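Local coordinates for D-ribulose-5-phosphate 3-epimerase, putative (Plasmodium falciparum, PDB 1TQX), which probably interconverts D-ribulose 5-phosphate and D-xylulose 5-phosphate with the help of one divalent metal ion, bound here as zinc in a TIM barrel, at residues A[24-27]-A[28-32]; A[154-158]-A[159-163]; A[164-167]-A[168-172]. All coordinates share one frame; numbering follows the deposited sequence.

Contact 1. Residues A[24-27]-A[28-32]; sequences TQRM and ESLGA
The amides of Glu28 and Ser29 bond to the carbonyls of Thr24 and Gln25 in the last full turn of helix 20-29, and the chain then closes with a Schellman motif in which Ala32 N reaches back to Met27 O (3.1 Å). Gly31, at positive phi (104°), makes the reversal, its own amide bonding to Glu28 O. The amide of Leu30 is held less firmly, with weak bonds to the carbonyls of both Arg26 and Met27. Among the side chains, Ser29 folds back on the helix. With OG lodged between the backbone N and the carbonyl carbon (chi1 74°), the hydroxyl donates to Arg26 O at 2.7 Å, arriving well off the line of the C=O (121°). Met27 bends at both chi2 and chi3, which carries its methyl back over the helix surface: CE lies over the centre of one face of the Arg26 guanidinium and also meets Leu30 CD1 at 3.8 Å. On the side of strand 7-10, the CB atoms of Met27 and Ala32 approach to 4.2 Å; both side chains pack on Pro10, and Met27 also on helix 202-205. A water links Glu28 OE1 to the Gln25 carbonyl, donating to both. The other carboxylate oxygen, OE2, accepts from the amides of Lys63 and Ile65, while Arg26 NH1 pairs with Glu23. Chemically, the helix end closes with backbone bonds directed by the glycine, and the Ser29 hydroxyl adds a short bond to Arg26 O, whose bond from Leu30 N is weak. The Glu28 carboxylate, for its part, ties the turn to the loop at Lys63 and Ile65.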
loop_
_atom_site.group_PDB
_atom_site.type_symbol
_atom_site.label_atom_id
_atom_site.label_comp_id
_atom_site.label_asym_id
_atom_site.label_seq_id
_atom_site.Cartn_x
_atom_site.Cartn_y
_atom_site.Cartn_z
ATOM N N THR A 24 -1.848 -2.907 -15.941
ATOM C CA THR A 24 -2.834 -3.198 -14.904
ATOM C C THR A 24 -3.785 -4.308 -15.339
ATOM O O THR A 24 -4.165 -5.164 -14.533
ATOM C CB THR A 24 -3.656 -1.942 -14.541
ATOM O OG1 THR A 24 -2.771 -0.893 -14.125
ATOM C CG2 THR A 24 -4.616 -2.250 -13.397
ATOM N N GLN A 25 -4.172 -4.286 -16.612
ATOM C CA GLN A 25 -5.059 -5.310 -17.153
ATOM C C GLN A 25 -4.323 -6.648 -17.074
ATOM O O GLN A 25 -4.919 -7.678 -16.770
ATOM C CB GLN A 25 -5.432 -4.979 -18.606
ATOM C CG GLN A 25 -6.261 -3.694 -18.736
ATOM C CD GLN A 25 -6.538 -3.296 -20.174
ATOM O OE1 GLN A 25 -5.681 -3.437 -21.045
ATOM N NE2 GLN A 25 -7.736 -2.771 -20.427
ATOM N N ARG A 26 -3.022 -6.615 -17.341
ATOM C CA ARG A 26 -2.196 -7.813 -17.284
ATOM C C ARG A 26 -2.186 -8.359 -15.852
ATOM O O ARG A 26 -2.415 -9.547 -15.629
ATOM C CB ARG A 26 -0.778 -7.469 -17.749
ATOM C CG ARG A 26 0.206 -8.621 -17.772
ATOM C CD ARG A 26 1.606 -8.074 -18.047
ATOM N NE ARG A 26 2.638 -8.875 -17.403
ATOM C CZ ARG A 26 3.781 -8.380 -16.946
ATOM N NH1 ARG A 26 4.036 -7.081 -17.063
ATOM N NH2 ARG A 26 4.670 -9.184 -16.372
ATOM N N MET A 27 -1.930 -7.492 -14.875
ATOM C CA MET A 27 -1.916 -7.926 -13.480
ATOM C C MET A 27 -3.283 -8.501 -13.107
ATOM O O MET A 27 -3.386 -9.491 -12.377
ATOM C CB MET A 27 -1.571 -6.749 -12.558
ATOM C CG MET A 27 -0.112 -6.278 -12.666
ATOM S SD MET A 27 1.061 -7.612 -12.263
ATOM C CE MET A 27 1.671 -8.027 -13.899
ATOM N N GLU A 28 -4.330 -7.871 -13.621
ATOM C CA GLU A 28 -5.695 -8.306 -13.364
ATOM C C GLU A 28 -5.896 -9.714 -13.932
ATOM O O GLU A 28 -6.440 -10.590 -13.264
ATOM C CB GLU A 28 -6.671 -7.317 -14.018
ATOM C CG GLU A 28 -8.128 -7.466 -13.620
ATOM C CD GLU A 28 -8.962 -6.275 -14.071
ATOM O OE1 GLU A 28 -9.000 -5.996 -15.292
ATOM O OE2 GLU A 28 -9.573 -5.618 -13.205
ATOM N N SER A 29 -5.435 -9.931 -15.162
ATOM C CA SER A 29 -5.583 -11.230 -15.806
ATOM C C SER A 29 -4.786 -12.327 -15.103
ATOM O O SER A 29 -5.123 -13.510 -15.212
ATOM C CB SER A 29 -5.154 -11.152 -17.275
ATOM O OG SER A 29 -3.744 -11.070 -17.390
ATOM N N LEU A 30 -3.735 -11.940 -14.381
ATOM C CA LEU A 30 -2.906 -12.908 -13.668
ATOM C C LEU A 30 -3.476 -13.257 -12.300
ATOM O O LEU A 30 -2.980 -14.158 -11.633
ATOM C CB LEU A 30 -1.476 -12.378 -13.505
ATOM C CG LEU A 30 -0.698 -12.103 -14.796
ATOM C CD1 LEU A 30 0.703 -11.620 -14.450
ATOM C CD2 LEU A 30 -0.640 -13.370 -15.650
ATOM N N GLY A 31 -4.505 -12.533 -11.873
ATOM C CA GLY A 31 -5.112 -12.828 -10.590
ATOM C C GLY A 31 -4.790 -11.893 -9.440
ATOM O O GLY A 31 -5.206 -12.145 -8.310
ATOM N N ALA A 32 -4.052 -10.819 -9.700
ATOM C CA ALA A 32 -3.738 -9.881 -8.625
ATOM C C ALA A 32 -5.059 -9.271 -8.157
ATOM O O ALA A 32 -5.863 -8.829 -8.975
ATOM C CB ALA A 32 -2.788 -8.784 -9.131
HETATM O O HOH W 1 -7.769 -7.842 -17.461
#

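Contact 2. Residues A[154-158]-A[159-163]; sequences QSFMH and DMMGK
Met160 and Met161 send their amides back to the carbonyls of Met157 and His158, and these two i to i+3 bonds wind the loop into a short 3-10 turn ahead of helix 161-170. Met160 N lies 3.1 Å from Met157 O and Met161 N lies 3.2 Å from His158 O. Both N-H groups point fairly straight at their acceptors (159° and 165° at the hydrogen), yet each donor stands well above the carbonyl plane, off the lone pairs, a geometry consistent with 3-10 winding. The backbone of Met157 is also bonded to Thr146, tying the turn to the loop beyond strand 141-145. In Asp159 a chi1 of 66° folds the carboxylate over its own backbone; this brings OD1 to 3.2 Å from Met157 CB, a contact with carbon. At the ends of the region, Gln154 NE2 is satisfied by the carbonyls of Glu148 and Phe151, and Lys163 NZ by those of Pro123 and Thr125. The other contacts involve methionine side chains and rings. Met161 curls through two bent torsions until CE reaches Phe156 CZ at 3.3 Å, with SD at the ring edge, 5.2 Å from its centroid: a Met-aromatic contact. Met161 CG meanwhile sits over one face of the His158 ring, offset toward the rim. The Phe156 side chain lies about 4 Å from Gly181, predicted to bind substrate. The chemistry therefore divides the work: main-chain bonds form the 3-10 turn that leads into the helix, and a polarisable thioether packs against the aromatic ring beside the probable substrate site.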
loop_
_atom_site.group_PDB
_atom_site.type_symbol
_atom_site.label_atom_id
_atom_site.label_comp_id
_atom_site.label_asym_id
_atom_site.label_seq_id
_atom_site.Cartn_x
_atom_site.Cartn_y
_atom_site.Cartn_z
ATOM N N GLN A 154 14.992 -0.858 -3.960
ATOM C CA GLN A 154 15.798 -0.864 -2.737
ATOM C C GLN A 154 15.630 -2.176 -1.971
ATOM O O GLN A 154 14.712 -2.950 -2.251
ATOM C CB GLN A 154 15.404 0.302 -1.840
ATOM C CG GLN A 154 15.359 1.645 -2.543
ATOM C CD GLN A 154 15.010 2.766 -1.592
ATOM O OE1 GLN A 154 15.783 3.091 -0.693
ATOM N NE2 GLN A 154 13.834 3.354 -1.774
ATOM N N SER A 155 16.504 -2.415 -0.993
ATOM C CA SER A 155 16.461 -3.652 -0.220
ATOM C C SER A 155 15.547 -3.664 1.008
ATOM O O SER A 155 15.483 -2.704 1.777
ATOM C CB SER A 155 17.879 -4.056 0.196
ATOM O OG SER A 155 18.452 -3.085 1.050
ATOM N N PHE A 156 14.853 -4.782 1.174
ATOM C CA PHE A 156 13.923 -5.019 2.277
ATOM C C PHE A 156 14.620 -4.849 3.630
ATOM O O PHE A 156 15.680 -5.431 3.865
ATOM C CB PHE A 156 13.378 -6.447 2.141
ATOM C CG PHE A 156 12.443 -6.874 3.241
ATOM C CD1 PHE A 156 11.105 -6.486 3.232
ATOM C CD2 PHE A 156 12.887 -7.720 4.256
ATOM C CE1 PHE A 156 10.224 -6.942 4.212
ATOM C CE2 PHE A 156 12.014 -8.181 5.239
ATOM C CZ PHE A 156 10.680 -7.791 5.215
ATOM N N MET A 157 14.022 -4.051 4.512
ATOM C CA MET A 157 14.580 -3.829 5.843
ATOM C C MET A 157 13.959 -4.823 6.815
ATOM O O MET A 157 12.828 -4.642 7.265
ATOM C CB MET A 157 14.291 -2.401 6.308
ATOM C CG MET A 157 14.966 -1.336 5.471
ATOM S SD MET A 157 14.404 0.328 5.892
ATOM C CE MET A 157 15.090 0.507 7.554
ATOM N N HIS A 158 14.706 -5.875 7.134
ATOM C CA HIS A 158 14.216 -6.908 8.037
ATOM C C HIS A 158 13.914 -6.376 9.438
ATOM O O HIS A 158 13.100 -6.949 10.161
ATOM C CB HIS A 158 15.237 -8.049 8.120
ATOM C CG HIS A 158 14.710 -9.291 8.773
ATOM N ND1 HIS A 158 14.305 -9.329 10.092
ATOM C CD2 HIS A 158 14.527 -10.542 8.288
ATOM C CE1 HIS A 158 13.894 -10.548 10.389
ATOM N NE2 HIS A 158 14.018 -11.304 9.312
ATOM N N ASP A 159 14.559 -5.278 9.819
ATOM C CA ASP A 159 14.344 -4.710 11.144
ATOM C C ASP A 159 12.978 -4.036 11.318
ATOM O O ASP A 159 12.661 -3.537 12.395
ATOM C CB ASP A 159 15.475 -3.731 11.483
ATOM C CG ASP A 159 15.485 -2.507 10.589
ATOM O OD1 ASP A 159 15.123 -2.623 9.398
ATOM O OD2 ASP A 159 15.881 -1.427 11.077
ATOM N N MET A 160 12.168 -4.031 10.263
ATOM C CA MET A 160 10.831 -3.440 10.340
ATOM C C MET A 160 9.810 -4.499 10.754
ATOM O O MET A 160 8.652 -4.179 11.026
ATOM C CB MET A 160 10.427 -2.845 8.982
ATOM C CG MET A 160 11.228 -1.620 8.570
ATOM S SD MET A 160 10.932 -0.220 9.662
ATOM C CE MET A 160 12.350 -0.307 10.798
ATOM N N MET A 161 10.238 -5.758 10.812
ATOM C CA MET A 161 9.318 -6.831 11.171
ATOM C C MET A 161 8.746 -6.707 12.577
ATOM O O MET A 161 7.678 -7.246 12.864
ATOM C CB MET A 161 9.992 -8.194 10.993
ATOM C CG MET A 161 10.286 -8.542 9.545
ATOM S SD MET A 161 8.824 -8.410 8.481
ATOM C CE MET A 161 8.992 -6.715 7.884
ATOM N N GLY A 162 9.454 -5.996 13.447
ATOM C CA GLY A 162 8.969 -5.807 14.801
ATOM C C GLY A 162 7.670 -5.022 14.781
ATOM O O GLY A 162 6.765 -5.284 15.575
ATOM N N LYS A 163 7.572 -4.059 13.866
ATOM C CA LYS A 163 6.365 -3.243 13.750
ATOM C C LYS A 163 5.193 -4.115 13.327
ATOM O O LYS A 163 4.084 -3.977 13.848
ATOM C CB LYS A 163 6.561 -2.122 12.721
ATOM C CG LYS A 163 7.682 -1.152 13.050
ATOM C CD LYS A 163 7.698 -0.002 12.064
ATOM C CE LYS A 163 8.833 0.970 12.352
ATOM N NZ LYS A 163 8.822 2.100 11.368
#

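Contact 3. Residues A[164-167]-A[168-172]; sequences VSFL and RKKYK
Val164 and Arg168 meet through the backbone, Arg168 N bonding to Val164 O almost straight (3.1 Å, 171° at the hydrogen). The arginine side chain then curls, through bends at chi2 and chi3, past Ile176 toward main-chain carbonyls beyond two helices. NH1 bonds to Leu174 O and weakly to Tyr171 O, both after its own helix, and NH2 to Gly194 O, just beyond helix 184-193, so one cation gathers several main-chain oxygens at this end of the barrel. Lys169 continues the helical pattern with its amide on Ser165 O, while its side chain stretches away from the first segment; the Ser165 hydroxyl is paired with His193. At Lys170 the amide bonds to Phe166 O (3.2 Å), and the lysine chain runs alongside the phenylalanine in the same direction. Both have CG opposite the backbone N, chi1 being 172° in Phe166 and -171° in Lys170, which sets Lys170 CD 3.9 Å from Phe166 CZ. Further back along the same lysine, CG covers one face of the Tyr171 ring near its rim. Tyr171, the first residue to leave helical angles, still gives its amide to Leu167 O at 2.8 Å. That oxygen also lies at the edge of the tyrosine ring, 3.6 Å from CD1, and the phenol OH is bonded to Asp135, just beyond helix 131-134. Leu167 faces Val142, Val144 and Ile176, as Val164 faces Ile176 and Val178: the apolar side of helix 161-170 laid on the strands of a beta-alpha-beta crossover, the repeating unit of the TIM barrel.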
loop_
_atom_site.group_PDB
_atom_site.type_symbol
_atom_site.label_atom_id
_atom_site.label_comp_id
_atom_site.label_asym_id
_atom_site.label_seq_id
_atom_site.Cartn_x
_atom_site.Cartn_y
_atom_site.Cartn_z
ATOM N N VAL A 164 5.448 -5.008 12.374
ATOM C CA VAL A 164 4.421 -5.914 11.872
ATOM C C VAL A 164 3.891 -6.818 12.987
ATOM O O VAL A 164 2.678 -6.956 13.146
ATOM C CB VAL A 164 4.968 -6.786 10.711
ATOM C CG1 VAL A 164 3.880 -7.733 10.203
ATOM C CG2 VAL A 164 5.458 -5.889 9.570
ATOM N N SER A 165 4.789 -7.429 13.758
ATOM C CA SER A 165 4.362 -8.304 14.853
ATOM C C SER A 165 3.553 -7.535 15.896
ATOM O O SER A 165 2.544 -8.034 16.394
ATOM C CB SER A 165 5.570 -8.964 15.524
ATOM O OG SER A 165 6.169 -9.911 14.662
ATOM N N PHE A 166 3.994 -6.323 16.220
ATOM C CA PHE A 166 3.287 -5.486 17.188
ATOM C C PHE A 166 1.831 -5.278 16.770
ATOM O O PHE A 166 0.913 -5.475 17.564
ATOM C CB PHE A 166 3.963 -4.116 17.303
ATOM C CG PHE A 166 3.195 -3.132 18.143
ATOM C CD1 PHE A 166 3.300 -3.148 19.532
ATOM C CD2 PHE A 166 2.345 -2.201 17.547
ATOM C CE1 PHE A 166 2.568 -2.253 20.318
ATOM C CE2 PHE A 166 1.610 -1.303 18.325
ATOM C CZ PHE A 166 1.722 -1.329 19.710
ATOM N N LEU A 167 1.630 -4.871 15.518
ATOM C CA LEU A 167 0.293 -4.613 14.993
ATOM C C LEU A 167 -0.605 -5.846 14.944
ATOM O O LEU A 167 -1.759 -5.787 15.363
ATOM C CB LEU A 167 0.391 -3.987 13.594
ATOM C CG LEU A 167 1.000 -2.583 13.514
ATOM C CD1 LEU A 167 1.349 -2.248 12.075
ATOM C CD2 LEU A 167 0.017 -1.567 14.075
ATOM N N ARG A 168 -0.087 -6.961 14.436
ATOM C CA ARG A 168 -0.896 -8.175 14.352
ATOM C C ARG A 168 -1.320 -8.679 15.727
ATOM O O ARG A 168 -2.442 -9.150 15.906
ATOM C CB ARG A 168 -0.139 -9.289 13.620
ATOM C CG ARG A 168 -0.915 -10.603 13.526
ATOM C CD ARG A 168 -2.267 -10.393 12.849
ATOM N NE ARG A 168 -2.129 -9.960 11.459
ATOM C CZ ARG A 168 -2.864 -9.003 10.900
ATOM N NH1 ARG A 168 -3.786 -8.373 11.614
ATOM N NH2 ARG A 168 -2.682 -8.677 9.626
ATOM N N LYS A 169 -0.422 -8.579 16.697
ATOM C CA LYS A 169 -0.718 -9.042 18.047
ATOM C C LYS A 169 -1.796 -8.200 18.729
ATOM O O LYS A 169 -2.661 -8.732 19.427
ATOM C CB LYS A 169 0.556 -9.031 18.897
ATOM C CG LYS A 169 0.387 -9.640 20.284
ATOM C CD LYS A 169 1.721 -9.719 21.019
ATOM C CE LYS A 169 1.584 -10.410 22.372
ATOM N NZ LYS A 169 0.640 -9.702 23.280
ATOM N N LYS A 170 -1.747 -6.889 18.508
ATOM C CA LYS A 170 -2.700 -5.970 19.118
ATOM C C LYS A 170 -4.020 -5.848 18.359
ATOM O O LYS A 170 -5.071 -5.650 18.966
ATOM C CB LYS A 170 -2.054 -4.586 19.260
ATOM C CG LYS A 170 -2.852 -3.580 20.085
ATOM C CD LYS A 170 -2.037 -2.309 20.311
ATOM C CE LYS A 170 -2.815 -1.268 21.106
ATOM N NZ LYS A 170 -3.133 -1.730 22.486
ATOM N N TYR A 171 -3.964 -5.966 17.037
ATOM C CA TYR A 171 -5.162 -5.848 16.213
ATOM C C TYR A 171 -5.272 -7.034 15.257
ATOM O O TYR A 171 -4.715 -7.009 14.160
ATOM C CB TYR A 171 -5.126 -4.537 15.415
ATOM C CG TYR A 171 -4.848 -3.298 16.238
ATOM C CD1 TYR A 171 -3.556 -2.798 16.365
ATOM C CD2 TYR A 171 -5.882 -2.612 16.875
ATOM C CE1 TYR A 171 -3.297 -1.641 17.104
ATOM C CE2 TYR A 171 -5.633 -1.453 17.619
ATOM C CZ TYR A 171 -4.339 -0.974 17.726
ATOM O OH TYR A 171 -4.081 0.175 18.442
ATOM N N LYS A 172 -6.007 -8.064 15.665
ATOM C CA LYS A 172 -6.145 -9.262 14.844
ATOM C C LYS A 172 -6.882 -9.108 13.513
ATOM O O LYS A 172 -6.629 -9.869 12.583
ATOM C CB LYS A 172 -6.787 -10.390 15.663
ATOM C CG LYS A 172 -8.139 -10.053 16.267
ATOM C CD LYS A 172 -8.748 -11.248 17.013
ATOM C CE LYS A 172 -8.004 -11.581 18.306
ATOM N NZ LYS A 172 -6.643 -12.149 18.086
#

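The three contacts follow one another along the chain within a single eight-stranded parallel barrel. Contact 1 closes helix 20-29, between strands 7-10 and 34-40. Contacts 2 and 3 adjoin in sequence, their centres about 15 Å apart, and treat the beginning and the end of helix 161-170, which connects strands 141-145 and 175-179. Contact 1 stands well away from both, its centre about 27 Å from that of contact 2 and 30 Å from that of contact 3, with no touch between them. Together they illustrate how a barrel starts and stops the helices that surround its strands, while the zinc ion is held by residues outside all three.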